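Local atomic coordinates of hemolysin-like protein containing CBS domains (Oenococcus oeni, PDB entry 3OCO), a protein that is of unknown function, this chain being the tandem CBS-domain part of a longer, predicted membrane protein to which flavin adenine dinucleotide binding is tentatively assigned. Residues A[25-30]-A[134-139]; A[35-40]-A[66-71]; A[118-123]-A[129-134]. All coordinates share one frame; numbering follows the deposited sequence.

Contact 1 (A[25-30]-A[134-139])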
ATOM      1  N   VAL A  25      -9.849   2.621 -14.698  1.00 34.79           N
ATOM      2  CA  VAL A  25      -9.245   2.707 -13.377  1.00 37.17           C
ATOM      3  C   VAL A  25      -7.731   2.547 -13.436  1.00 40.82           C
ATOM      4  O   VAL A  25      -7.007   2.922 -12.515  1.00 39.83           O
ATOM      5  CB  VAL A  25      -9.829   1.594 -12.476  1.00 37.69           C
ATOM      6  CG1 VAL A  25      -9.000   1.411 -11.228  1.00 54.91           C
ATOM      7  CG2 VAL A  25     -11.273   1.906 -12.115  1.00 41.85           C
HETATM    8  N   MSE A  26      -7.247   1.999 -14.537  1.00 37.28           N
HETATM    9  CA  MSE A  26      -5.870   1.550 -14.592  1.00 27.87           C
HETATM   10  C   MSE A  26      -4.893   2.699 -14.762  1.00 35.58           C
HETATM   11  O   MSE A  26      -5.247   3.790 -15.224  1.00 38.93           O
HETATM   12  CB  MSE A  26      -5.692   0.613 -15.768  1.00 27.60           C
HETATM   13  CG  MSE A  26      -5.875   1.345 -17.060  1.00 29.90           C
HETATM   14 SE   MSE A  26      -5.748   0.302 -18.720  0.78 42.71          SE
HETATM   15  CE  MSE A  26      -5.791   1.906 -19.854  1.00 22.31           C
ATOM     16  N   VAL A  27      -3.648   2.422 -14.389  1.00 25.82           N
ATOM     17  CA  VAL A  27      -2.557   3.309 -14.676  1.00 26.17           C
ATOM     18  C   VAL A  27      -2.157   2.938 -16.097  1.00 31.42           C
ATOM     19  O   VAL A  27      -1.801   1.795 -16.366  1.00 35.16           O
ATOM     20  CB  VAL A  27      -1.410   3.091 -13.666  1.00 32.12           C
ATOM     21  CG1 VAL A  27      -0.093   3.716 -14.144  1.00 28.15           C
ATOM     22  CG2 VAL A  27      -1.808   3.645 -12.298  1.00 26.07           C
ATOM     23  N   ASP A  28      -2.255   3.887 -17.014  1.00 25.17           N
ATOM     24  CA  ASP A  28      -2.097   3.556 -18.428  1.00 31.09           C
ATOM     25  C   ASP A  28      -0.649   3.262 -18.804  1.00 43.40           C
ATOM     26  O   ASP A  28       0.281   3.708 -18.123  1.00 47.87           O
ATOM     27  CB  ASP A  28      -2.669   4.654 -19.309  1.00 31.77           C
ATOM     28  CG  ASP A  28      -1.706   5.780 -19.532  1.00 38.24           C
ATOM     29  OD1 ASP A  28      -1.650   6.682 -18.673  1.00 43.08           O
ATOM     30  OD2 ASP A  28      -1.020   5.772 -20.578  1.00 40.07           O
ATOM     31  N   ARG A  29      -0.466   2.509 -19.889  1.00 36.77           N
ATOM     32  CA  ARG A  29       0.859   2.013 -20.270  1.00 26.03           C
ATOM     33  C   ARG A  29       1.889   3.122 -20.290  1.00 24.40           C
ATOM     34  O   ARG A  29       3.035   2.898 -19.924  1.00 26.34           O
ATOM     35  CB  ARG A  29       0.826   1.320 -21.641  1.00 36.42           C
ATOM     36  CG  ARG A  29       2.154   0.715 -22.084  1.00 37.34           C
ATOM     37  CD  ARG A  29       2.160   0.318 -23.555  1.00 34.54           C
ATOM     38  NE  ARG A  29       1.780   1.437 -24.405  1.00 39.79           N
ATOM     39  CZ  ARG A  29       0.538   1.640 -24.837  1.00 37.29           C
ATOM     40  NH1 ARG A  29      -0.417   0.790 -24.500  1.00 34.29           N
ATOM     41  NH2 ARG A  29       0.249   2.689 -25.592  1.00 32.22           N
ATOM     42  N   THR A  30       1.485   4.316 -20.710  1.00 31.90           N
ATOM     43  CA  THR A  30       2.441   5.409 -20.882  1.00 40.05           C
ATOM     44  C   THR A  30       2.915   6.000 -19.554  1.00 44.08           C
ATOM     45  O   THR A  30       3.954   6.660 -19.501  1.00 36.78           O
ATOM     46  CB  THR A  30       1.893   6.533 -21.785  1.00 52.23           C
ATOM     47  OG1 THR A  30       2.985   7.321 -22.273  1.00 70.29           O
ATOM     48  CG2 THR A  30       0.943   7.432 -21.026  1.00 32.15           C
ATOM     49  N   ASP A 134      -4.475  -2.230  -5.690  1.00 38.53           N
ATOM     50  CA  ASP A 134      -5.284  -1.612  -4.658  1.00 30.57           C
ATOM     51  C   ASP A 134      -5.205  -0.070  -4.656  1.00 28.16           C
ATOM     52  O   ASP A 134      -6.223   0.600  -4.589  1.00 36.40           O
ATOM     53  CB  ASP A 134      -4.947  -2.198  -3.272  1.00 48.83           C
ATOM     54  CG  ASP A 134      -3.442  -2.207  -2.968  1.00 58.93           C
ATOM     55  OD1 ASP A 134      -2.701  -1.334  -3.479  1.00 65.37           O
ATOM     56  OD2 ASP A 134      -2.997  -3.093  -2.208  1.00 56.52           O
ATOM     57  N   LYS A 135      -4.012   0.502  -4.732  1.00 33.14           N
ATOM     58  CA  LYS A 135      -3.902   1.957  -4.709  1.00 44.34           C
ATOM     59  C   LYS A 135      -4.807   2.630  -5.746  1.00 47.26           C
ATOM     60  O   LYS A 135      -5.341   3.703  -5.493  1.00 44.94           O
ATOM     61  CB  LYS A 135      -2.439   2.425  -4.830  1.00 56.55           C
ATOM     62  CG  LYS A 135      -1.834   2.375  -6.229  1.00 75.74           C
ATOM     63  CD  LYS A 135      -0.360   2.827  -6.232  1.00 85.51           C
ATOM     64  CE  LYS A 135       0.545   1.863  -5.449  1.00 88.85           C
ATOM     65  NZ  LYS A 135       2.000   2.236  -5.496  1.00 86.85           N
ATOM     66  N   ASP A 136      -4.998   1.992  -6.901  1.00 52.15           N
ATOM     67  CA  ASP A 136      -5.893   2.532  -7.935  1.00 55.06           C
ATOM     68  C   ASP A 136      -7.384   2.412  -7.600  1.00 58.21           C
ATOM     69  O   ASP A 136      -8.187   3.266  -7.980  1.00 68.48           O
ATOM     70  CB  ASP A 136      -5.593   1.883  -9.283  1.00 51.28           C
ATOM     71  CG  ASP A 136      -4.145   2.016  -9.662  1.00 50.22           C
ATOM     72  OD1 ASP A 136      -3.669   3.167  -9.758  1.00 56.30           O
ATOM     73  OD2 ASP A 136      -3.475   0.976  -9.832  1.00 47.85           O
ATOM     74  N   VAL A 137      -7.749   1.342  -6.902  1.00 44.82           N
ATOM     75  CA  VAL A 137      -9.104   1.166  -6.402  1.00 39.62           C
ATOM     76  C   VAL A 137      -9.446   2.217  -5.319  1.00 54.88           C
ATOM     77  O   VAL A 137     -10.529   2.809  -5.330  1.00 48.49           O
ATOM     78  CB  VAL A 137      -9.293  -0.256  -5.805  1.00 91.40           C
ATOM     79  CG1 VAL A 137     -10.266  -0.236  -4.622  1.00 93.67           C
ATOM     80  CG2 VAL A 137      -9.740  -1.241  -6.871  1.00 89.98           C
ATOM     81  N   TYR A 138      -8.517   2.448  -4.393  1.00 47.77           N
ATOM     82  CA  TYR A 138      -8.728   3.399  -3.310  1.00 59.82           C
ATOM     83  C   TYR A 138      -8.876   4.836  -3.807  1.00 61.12           C
ATOM     84  O   TYR A 138      -9.385   5.686  -3.091  1.00 63.22           O
ATOM     85  CB  TYR A 138      -7.587   3.318  -2.290  1.00 73.56           C
ATOM     86  CG  TYR A 138      -7.907   3.951  -0.951  1.00 92.65           C
ATOM     87  CD1 TYR A 138      -8.637   3.257   0.008  1.00101.43           C
ATOM     88  CD2 TYR A 138      -7.479   5.239  -0.642  1.00101.02           C
ATOM     89  CE1 TYR A 138      -8.934   3.828   1.243  1.00107.32           C
ATOM     90  CE2 TYR A 138      -7.774   5.823   0.590  1.00104.99           C
ATOM     91  CZ  TYR A 138      -8.502   5.111   1.529  1.00107.34           C
ATOM     92  OH  TYR A 138      -8.804   5.672   2.753  1.00105.06           O
ATOM     93  N   GLU A 139      -8.428   5.115  -5.024  1.00 53.71           N
ATOM     94  CA  GLU A 139      -8.557   6.460  -5.564  1.00 57.21           C
ATOM     95  C   GLU A 139      -9.977   6.741  -5.999  1.00 58.66           C
ATOM     96  O   GLU A 139     -10.470   7.853  -5.833  1.00 60.86           O
ATOM     97  CB  GLU A 139      -7.625   6.661  -6.751  1.00 70.33           C
ATOM     98  CG  GLU A 139      -6.151   6.759  -6.403  1.00 80.95           C
ATOM     99  CD  GLU A 139      -5.338   7.238  -7.581  1.00 92.79           C
ATOM    100  OE1 GLU A 139      -4.567   6.429  -8.144  1.00 93.59           O
ATOM    101  OE2 GLU A 139      -5.499   8.419  -7.962  1.00 99.29           O
TER
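This contact joins the start of the first CBS range to the helix of the second: the first turn of helix 134-142 packs against the chain around strand 27-28, which is an edge strand, within this chain, of the second motif's sheet, and Asp136 faces Val25 and Val27. The contact is small, 154 Å² in all, and rests on van der Waals touching. Asp136 CB lies 3.7 Å from the backbone O of Val25, while Val25 CG1 comes within 3.8 Å of the backbone O of Asp136. Val25 holds CG1 anti to its own N (chi1 166°), which turns this methyl to the helix.

OD2 of Asp136 accepts a hydrogen bond from the backbone N of Thr133, the N-cap residue, giving one half of a capping-box arrangement at the start of the helix. This bond limits rotation of the carboxylate, and its place near a helix N-terminus would probably favour the negative charge. Strand 128-132, which pairs with 27-28, runs on through Thr133 into helix 134-142. The Asp136 side chain crosses that of Val27 at about a right angle, bringing Asp136 OD1 to 3.2 Å from the CG2 methyl of Val27.

Contact 2 (A[35-40]-A[66-71])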
ATOM      1  N   VAL A  35      10.661  -2.530 -14.433  1.00 22.21           N
ATOM      2  CA  VAL A  35      12.031  -3.032 -14.430  1.00 30.96           C
ATOM      3  C   VAL A  35      12.103  -4.298 -15.291  1.00 23.88           C
ATOM      4  O   VAL A  35      11.099  -4.977 -15.494  1.00 34.03           O
ATOM      5  CB  VAL A  35      12.516  -3.371 -13.011  1.00 30.12           C
ATOM      6  CG1 VAL A  35      12.614  -2.116 -12.183  1.00 38.00           C
ATOM      7  CG2 VAL A  35      11.574  -4.364 -12.369  1.00 20.73           C
ATOM      8  N   ASP A  36      13.291  -4.623 -15.763  1.00 21.96           N
ATOM      9  CA  ASP A  36      13.475  -5.750 -16.675  1.00 36.56           C
ATOM     10  C   ASP A  36      13.960  -7.012 -15.947  1.00 34.46           C
ATOM     11  O   ASP A  36      14.715  -6.925 -14.978  1.00 25.40           O
ATOM     12  CB  ASP A  36      14.460  -5.369 -17.787  1.00 38.55           C
ATOM     13  CG  ASP A  36      14.584  -6.448 -18.852  1.00 38.62           C
ATOM     14  OD1 ASP A  36      13.553  -6.761 -19.482  1.00 37.03           O
ATOM     15  OD2 ASP A  36      15.703  -6.985 -19.053  1.00 33.98           O
ATOM     16  N   VAL A  37      13.533  -8.178 -16.429  1.00 23.32           N
ATOM     17  CA  VAL A  37      13.887  -9.448 -15.799  1.00 23.67           C
ATOM     18  C   VAL A  37      15.410  -9.648 -15.688  1.00 26.77           C
ATOM     19  O   VAL A  37      15.886 -10.427 -14.862  1.00 31.30           O
ATOM     20  CB  VAL A  37      13.256 -10.636 -16.549  1.00 36.91           C
ATOM     21  CG1 VAL A  37      13.796 -10.723 -17.990  1.00 39.20           C
ATOM     22  CG2 VAL A  37      13.503 -11.925 -15.804  1.00 42.43           C
ATOM     23  N   ASP A  38      16.171  -8.931 -16.508  1.00 25.64           N
ATOM     24  CA  ASP A  38      17.624  -9.074 -16.516  1.00 33.78           C
ATOM     25  C   ASP A  38      18.362  -7.912 -15.860  1.00 35.16           C
ATOM     26  O   ASP A  38      19.592  -7.836 -15.913  1.00 33.02           O
ATOM     27  CB  ASP A  38      18.134  -9.245 -17.939  1.00 40.00           C
ATOM     28  CG  ASP A  38      18.152 -10.695 -18.379  1.00 52.71           C
ATOM     29  OD1 ASP A  38      17.658 -11.569 -17.631  1.00 47.59           O
ATOM     30  OD2 ASP A  38      18.669 -10.953 -19.484  1.00 63.47           O
ATOM     31  N   GLU A  39      17.621  -6.988 -15.268  1.00 36.50           N
ATOM     32  CA  GLU A  39      18.268  -5.958 -14.471  1.00 32.24           C
ATOM     33  C   GLU A  39      18.624  -6.554 -13.123  1.00 30.85           C
ATOM     34  O   GLU A  39      18.052  -7.565 -12.709  1.00 31.78           O
ATOM     35  CB  GLU A  39      17.393  -4.720 -14.335  1.00 40.39           C
ATOM     36  CG  GLU A  39      17.975  -3.521 -15.071  1.00 54.63           C
ATOM     37  CD  GLU A  39      16.957  -2.817 -15.950  1.00 66.73           C
ATOM     38  OE1 GLU A  39      15.773  -2.724 -15.549  1.00 62.75           O
ATOM     39  OE2 GLU A  39      17.345  -2.350 -17.044  1.00 74.00           O
ATOM     40  N   THR A  40      19.606  -5.956 -12.461  1.00 26.17           N
ATOM     41  CA  THR A  40      20.046  -6.432 -11.163  1.00 26.98           C
ATOM     42  C   THR A  40      19.231  -5.785 -10.052  1.00 32.72           C
ATOM     43  O   THR A  40      18.603  -4.745 -10.244  1.00 27.45           O
ATOM     44  CB  THR A  40      21.470  -6.036 -10.919  1.00 26.35           C
ATOM     45  OG1 THR A  40      21.531  -4.606 -10.923  1.00 29.20           O
ATOM     46  CG2 THR A  40      22.379  -6.592 -12.030  1.00 20.47           C
ATOM     47  N   LYS A  66       5.471  -6.933 -22.813  1.00 29.35           N
ATOM     48  CA  LYS A  66       5.774  -8.258 -22.278  1.00 30.79           C
ATOM     49  C   LYS A  66       5.992  -8.272 -20.738  1.00 36.91           C
ATOM     50  O   LYS A  66       7.093  -8.619 -20.252  1.00 27.79           O
ATOM     51  CB  LYS A  66       7.023  -8.811 -22.974  1.00 24.59           C
ATOM     52  CG  LYS A  66       6.838  -9.135 -24.466  1.00 40.45           C
ATOM     53  CD  LYS A  66       8.151  -9.605 -25.077  1.00 43.06           C
ATOM     54  CE  LYS A  66       8.065  -9.824 -26.586  1.00 60.15           C
ATOM     55  NZ  LYS A  66       9.439  -9.953 -27.203  1.00 61.22           N
ATOM     56  N   ILE A  67       4.963  -7.901 -19.975  1.00 31.83           N
ATOM     57  CA  ILE A  67       5.037  -7.972 -18.506  1.00 31.21           C
ATOM     58  C   ILE A  67       4.906  -9.413 -18.018  1.00 32.39           C
ATOM     59  O   ILE A  67       3.871 -10.039 -18.205  1.00 37.92           O
ATOM     60  CB  ILE A  67       3.911  -7.160 -17.805  1.00 40.57           C
ATOM     61  CG1 ILE A  67       3.924  -5.690 -18.230  1.00 33.47           C
ATOM     62  CG2 ILE A  67       4.036  -7.291 -16.289  1.00 35.55           C
ATOM     63  CD1 ILE A  67       5.296  -5.140 -18.378  1.00 37.97           C
ATOM     64  N   ILE A  68       5.940  -9.939 -17.379  1.00 29.16           N
ATOM     65  CA  ILE A  68       5.900 -11.326 -16.912  1.00 33.43           C
ATOM     66  C   ILE A  68       5.603 -11.483 -15.398  1.00 45.42           C
ATOM     67  O   ILE A  68       5.351 -12.592 -14.917  1.00 46.26           O
ATOM     68  CB  ILE A  68       7.207 -12.044 -17.263  1.00 35.57           C
ATOM     69  CG1 ILE A  68       8.374 -11.063 -17.190  1.00 31.16           C
ATOM     70  CG2 ILE A  68       7.151 -12.599 -18.679  1.00 32.15           C
ATOM     71  CD1 ILE A  68       9.735 -11.730 -17.168  1.00 33.24           C
ATOM     72  N   GLY A  69       5.626 -10.375 -14.660  1.00 35.38           N
ATOM     73  CA  GLY A  69       5.359 -10.403 -13.226  1.00 33.86           C
ATOM     74  C   GLY A  69       5.613  -9.058 -12.559  1.00 32.39           C
ATOM     75  O   GLY A  69       5.677  -8.037 -13.248  1.00 26.86           O
ATOM     76  N   TYR A  70       5.770  -9.038 -11.232  1.00 32.90           N
ATOM     77  CA  TYR A  70       6.143  -7.789 -10.562  1.00 23.01           C
ATOM     78  C   TYR A  70       7.250  -7.987  -9.568  1.00 23.17           C
ATOM     79  O   TYR A  70       7.449  -9.105  -9.075  1.00 22.12           O
ATOM     80  CB  TYR A  70       4.949  -7.118  -9.886  1.00 21.67           C
ATOM     81  CG  TYR A  70       4.567  -7.703  -8.541  1.00 31.39           C
ATOM     82  CD1 TYR A  70       4.933  -7.074  -7.345  1.00 31.90           C
ATOM     83  CD2 TYR A  70       3.824  -8.869  -8.463  1.00 32.46           C
ATOM     84  CE1 TYR A  70       4.571  -7.613  -6.106  1.00 22.54           C
ATOM     85  CE2 TYR A  70       3.457  -9.412  -7.243  1.00 35.34           C
ATOM     86  CZ  TYR A  70       3.832  -8.785  -6.067  1.00 34.33           C
ATOM     87  OH  TYR A  70       3.451  -9.355  -4.870  1.00 42.12           O
ATOM     88  N   ALA A  71       7.975  -6.895  -9.294  1.00 21.46           N
ATOM     89  CA  ALA A  71       8.959  -6.849  -8.200  1.00 29.22           C
ATOM     90  C   ALA A  71       8.510  -5.946  -7.031  1.00 32.66           C
ATOM     91  O   ALA A  71       8.087  -4.803  -7.224  1.00 28.21           O
ATOM     92  CB  ALA A  71      10.316  -6.422  -8.711  1.00 24.48           C
TER
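The side chains of Val37, just past strand 35-36, and Ile68, in strand 66-72, cross at about a right angle at the sheet of the first CBS motif, where strands 35-36 and 66-72 flank the middle strand 55-60. Because that strand lies between them, the backbones stay well apart, with Val35 CA 7.9 Å from Ala71 CA, and side chains alone span the gap. The Ile68 side chain is extended at its end, so that its terminal CD1 does the touching: it lies 3.7 Å from Val37 CB and 4.0 Å from Val37 CG2. Val37 sets CG1 between its backbone N and carbonyl carbon (chi1 63°), leaving the flank formed by CB and CG2 turned to the methyl. Further along, the contact is looser, Val35 CG2 standing 4.4 Å from Ala71 CB. Val35 and Val37 both also rest on Val58 of strand 55-60.

Val37 is the second residue of a type I beta turn from Asp36 to Glu39, closed by Glu39 N to Asp36 O at 2.9 Å. The Asp36 carboxylate adds an Asx turn: the N of Asp38 meets its OD2 from above the carboxylate plane, 68° out of it. The other oxygen, OD1, is bound to Asn62 N and Thr59 OG1, tying the turn to strand 55-60 and the loop after it. Glu39 closes back on the strand, its OE1 receiving the N-H of Asp36 at 3.1 Å, again from above the plane of the carboxylate.

Contact 3 (A[118-123]-A[129-134]); sequences MAIVID and SGIITD
Val121 and Ile132 are brought together by their first torsions: Val121 has CG1 anti to its backbone N (chi1 -170°), which leaves CG2 beside that N and aimed along the strand pair, while Ile132 CG1, also beside its backbone N (chi1 -67°), runs back towards it and ends in CD1. The two methyls, Val121 CG2 and Ile132 CD1, meet at 3.8 Å. Near the other end Met118, a selenomethionine, is bent at its last torsion; its side chain and that of Ile131 cross at a slant, Met118 SE lying 4.0 Å from Ile131 CD1.

These side chains hang on the beta hairpin of the second CBS motif, whose strands 119-122 and 129-132 run antiparallel, 160° between their axes. Ala119 and Ile132 form a hydrogen-bonded pair, Ala119 N to Ile132 O at 3.0 Å and Ile132 N to Ala119 O at 2.9 Å. Ile120 and Ile131 follow as a non-hydrogen-bonded pair, with their side chains on the face away from Val121 and Ile132. Then the register slips: Ser129 and Gly130 both face Val121, a classic beta bulge. Ser129 N gives to Val121 O at 2.7 Å. Gly130 N reaches the same Val121 O only weakly, at 3.3 Å. In return Val121 N gives to Gly130 O at 2.7 Å. Ser129 OG is bound to Glu100 OE2, and Asp123 OD1 to Gly127 N in the connecting turn.

Around the hairpin, strand 96-99 pairs with 119-122 through Val96 and Val98, and strand 27-28 lies along 128-132. On their shared face, Ile120 touches Ile67 of strand 66-72 and Ile131 reaches Pro57 of strand 55-60. Met118 also touches Ile67. Thr133, the N-cap, then leads directly into helix 134-142.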
HETATM    1  N   MSE A 118      -1.338  -7.469  -8.247  1.00 45.40           N
HETATM    2  CA  MSE A 118      -1.269  -6.735  -9.495  1.00 39.07           C
HETATM    3  C   MSE A 118      -1.995  -7.427 -10.631  1.00 41.32           C
HETATM    4  O   MSE A 118      -1.788  -8.606 -10.895  1.00 42.58           O
HETATM    5  CB  MSE A 118       0.172  -6.431  -9.892  1.00 35.45           C
HETATM    6  CG  MSE A 118       0.250  -5.700 -11.231  1.00 38.81           C
HETATM    7 SE   MSE A 118       1.957  -4.862 -11.571  0.86 50.80          SE
HETATM    8  CE  MSE A 118       2.917  -6.310 -12.439  1.00202.83           C
ATOM      9  N   ALA A 119      -2.863  -6.672 -11.286  1.00 39.73           N
ATOM     10  CA  ALA A 119      -3.504  -7.126 -12.502  1.00 40.66           C
ATOM     11  C   ALA A 119      -2.917  -6.334 -13.651  1.00 40.49           C
ATOM     12  O   ALA A 119      -2.711  -5.123 -13.534  1.00 38.36           O
ATOM     13  CB  ALA A 119      -4.981  -6.894 -12.419  1.00 40.61           C
ATOM     14  N   ILE A 120      -2.633  -7.014 -14.759  1.00 30.46           N
ATOM     15  CA  ILE A 120      -2.146  -6.326 -15.938  1.00 24.82           C
ATOM     16  C   ILE A 120      -3.287  -6.269 -16.938  1.00 32.81           C
ATOM     17  O   ILE A 120      -3.846  -7.313 -17.308  1.00 31.60           O
ATOM     18  CB  ILE A 120      -0.913  -7.042 -16.570  1.00 34.91           C
ATOM     19  CG1 ILE A 120       0.331  -6.885 -15.698  1.00 44.28           C
ATOM     20  CG2 ILE A 120      -0.575  -6.423 -17.888  1.00 23.97           C
ATOM     21  CD1 ILE A 120       0.197  -7.424 -14.318  1.00 51.12           C
ATOM     22  N   VAL A 121      -3.645  -5.055 -17.355  1.00 29.09           N
ATOM     23  CA  VAL A 121      -4.731  -4.871 -18.314  1.00 34.50           C
ATOM     24  C   VAL A 121      -4.202  -5.015 -19.757  1.00 40.18           C
ATOM     25  O   VAL A 121      -3.320  -4.253 -20.173  1.00 39.02           O
ATOM     26  CB  VAL A 121      -5.438  -3.505 -18.133  1.00 30.18           C
ATOM     27  CG1 VAL A 121      -6.712  -3.454 -18.966  1.00 25.23           C
ATOM     28  CG2 VAL A 121      -5.777  -3.256 -16.672  1.00 29.63           C
ATOM     29  N   ILE A 122      -4.737  -5.991 -20.501  1.00 40.28           N
ATOM     30  CA  ILE A 122      -4.211  -6.380 -21.829  1.00 40.81           C
ATOM     31  C   ILE A 122      -5.132  -5.954 -22.971  1.00 37.91           C
ATOM     32  O   ILE A 122      -6.346  -6.081 -22.859  1.00 42.23           O
ATOM     33  CB  ILE A 122      -4.117  -7.917 -21.975  1.00 54.19           C
ATOM     34  CG1 ILE A 122      -4.298  -8.631 -20.644  1.00 63.52           C
ATOM     35  CG2 ILE A 122      -2.825  -8.334 -22.624  1.00 62.10           C
ATOM     36  CD1 ILE A 122      -4.722 -10.078 -20.836  1.00 72.24           C
ATOM     37  N   ASP A 123      -4.568  -5.505 -24.091  1.00 38.12           N
ATOM     38  CA  ASP A 123      -5.392  -5.153 -25.247  1.00 37.91           C
ATOM     39  C   ASP A 123      -5.787  -6.380 -26.084  1.00 44.45           C
ATOM     40  O   ASP A 123      -5.462  -7.509 -25.732  1.00 46.72           O
ATOM     41  CB  ASP A 123      -4.746  -4.052 -26.106  1.00 37.48           C
ATOM     42  CG  ASP A 123      -3.427  -4.480 -26.738  1.00 43.13           C
ATOM     43  OD1 ASP A 123      -3.183  -5.701 -26.875  1.00 43.09           O
ATOM     44  OD2 ASP A 123      -2.633  -3.584 -27.109  1.00 36.08           O
ATOM     45  N   SER A 129      -2.170  -2.465 -21.909  1.00 26.27           N
ATOM     46  CA  SER A 129      -2.936  -1.217 -21.829  1.00 31.60           C
ATOM     47  C   SER A 129      -2.613  -0.418 -20.564  1.00 37.13           C
ATOM     48  O   SER A 129      -2.603   0.810 -20.576  1.00 40.99           O
ATOM     49  CB  SER A 129      -4.434  -1.514 -21.858  1.00 40.15           C
ATOM     50  OG  SER A 129      -4.761  -2.262 -23.007  1.00 51.58           O
ATOM     51  N   GLY A 130      -2.349  -1.134 -19.478  1.00 36.69           N
ATOM     52  CA  GLY A 130      -1.962  -0.532 -18.216  1.00 16.86           C
ATOM     53  C   GLY A 130      -2.080  -1.560 -17.100  1.00 34.55           C
ATOM     54  O   GLY A 130      -2.329  -2.750 -17.371  1.00 22.77           O
ATOM     55  N   ILE A 131      -1.902  -1.112 -15.847  1.00 24.30           N
ATOM     56  CA  ILE A 131      -1.960  -2.012 -14.707  1.00 28.37           C
ATOM     57  C   ILE A 131      -2.909  -1.492 -13.631  1.00 32.29           C
ATOM     58  O   ILE A 131      -3.255  -0.305 -13.603  1.00 37.00           O
ATOM     59  CB  ILE A 131      -0.565  -2.221 -14.046  1.00 27.66           C
ATOM     60  CG1 ILE A 131      -0.111  -0.966 -13.286  1.00 35.62           C
ATOM     61  CG2 ILE A 131       0.468  -2.636 -15.059  1.00 23.26           C
ATOM     62  CD1 ILE A 131       1.248  -1.110 -12.596  1.00 38.49           C
ATOM     63  N   ILE A 132      -3.312  -2.392 -12.741  1.00 32.90           N
ATOM     64  CA  ILE A 132      -4.151  -2.035 -11.597  1.00 41.51           C
ATOM     65  C   ILE A 132      -3.674  -2.693 -10.320  1.00 39.87           C
ATOM     66  O   ILE A 132      -3.339  -3.880 -10.312  1.00 34.03           O
ATOM     67  CB  ILE A 132      -5.612  -2.490 -11.761  1.00 40.40           C
ATOM     68  CG1 ILE A 132      -6.307  -1.727 -12.892  1.00 43.72           C
ATOM     69  CG2 ILE A 132      -6.349  -2.329 -10.431  1.00 30.24           C
ATOM     70  CD1 ILE A 132      -7.572  -2.412 -13.378  1.00 45.34           C
ATOM     71  N   THR A 133      -3.660  -1.907  -9.247  1.00 44.26           N
ATOM     72  CA  THR A 133      -3.469  -2.418  -7.893  1.00 41.72           C
ATOM     73  C   THR A 133      -4.404  -1.711  -6.910  1.00 42.00           C
ATOM     74  O   THR A 133      -5.054  -0.719  -7.249  1.00 39.75           O
ATOM     75  CB  THR A 133      -2.036  -2.223  -7.432  1.00 34.46           C
ATOM     76  OG1 THR A 133      -1.763  -0.818  -7.317  1.00 29.02           O
ATOM     77  CG2 THR A 133      -1.074  -2.864  -8.440  1.00 25.96           C
ATOM     78  N   ASP A 134      -4.475  -2.230  -5.690  1.00 38.53           N
ATOM     79  CA  ASP A 134      -5.284  -1.612  -4.658  1.00 30.57           C
ATOM     80  C   ASP A 134      -5.205  -0.070  -4.656  1.00 28.16           C
ATOM     81  O   ASP A 134      -6.223   0.600  -4.589  1.00 36.40           O
ATOM     82  CB  ASP A 134      -4.947  -2.198  -3.272  1.00 48.83           C
ATOM     83  CG  ASP A 134      -3.442  -2.207  -2.968  1.00 58.93           C
ATOM     84  OD1 ASP A 134      -2.701  -1.334  -3.479  1.00 65.37           O
ATOM     85  OD2 ASP A 134      -2.997  -3.093  -2.208  1.00 56.52           O
TER

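Overall arrangement
Contacts 1 and 3 form one continuous unit, their centres 8 Å apart: strand 27-28 pairs with 128-132 through Val27 N to Ile131 O (2.9 Å) and Arg29 N to Ser129 O (2.8 Å), both probable hydrogen bonds, and Asp134 belongs to both. The N-terminal end of the first CBS range thereby completes the sheet of the second. Contact 2 lies in the other sheet, 19 Å from contact 1 and 15 Å from contact 3 between centres. It meets contact 3 where the two CBS motifs face each other, Met118 CE lying 3.4 Å from Gly69 O. CBS pairs often bind adenine nucleotides, but the proposed flavin adenine dinucleotide binding cannot be placed from these contacts.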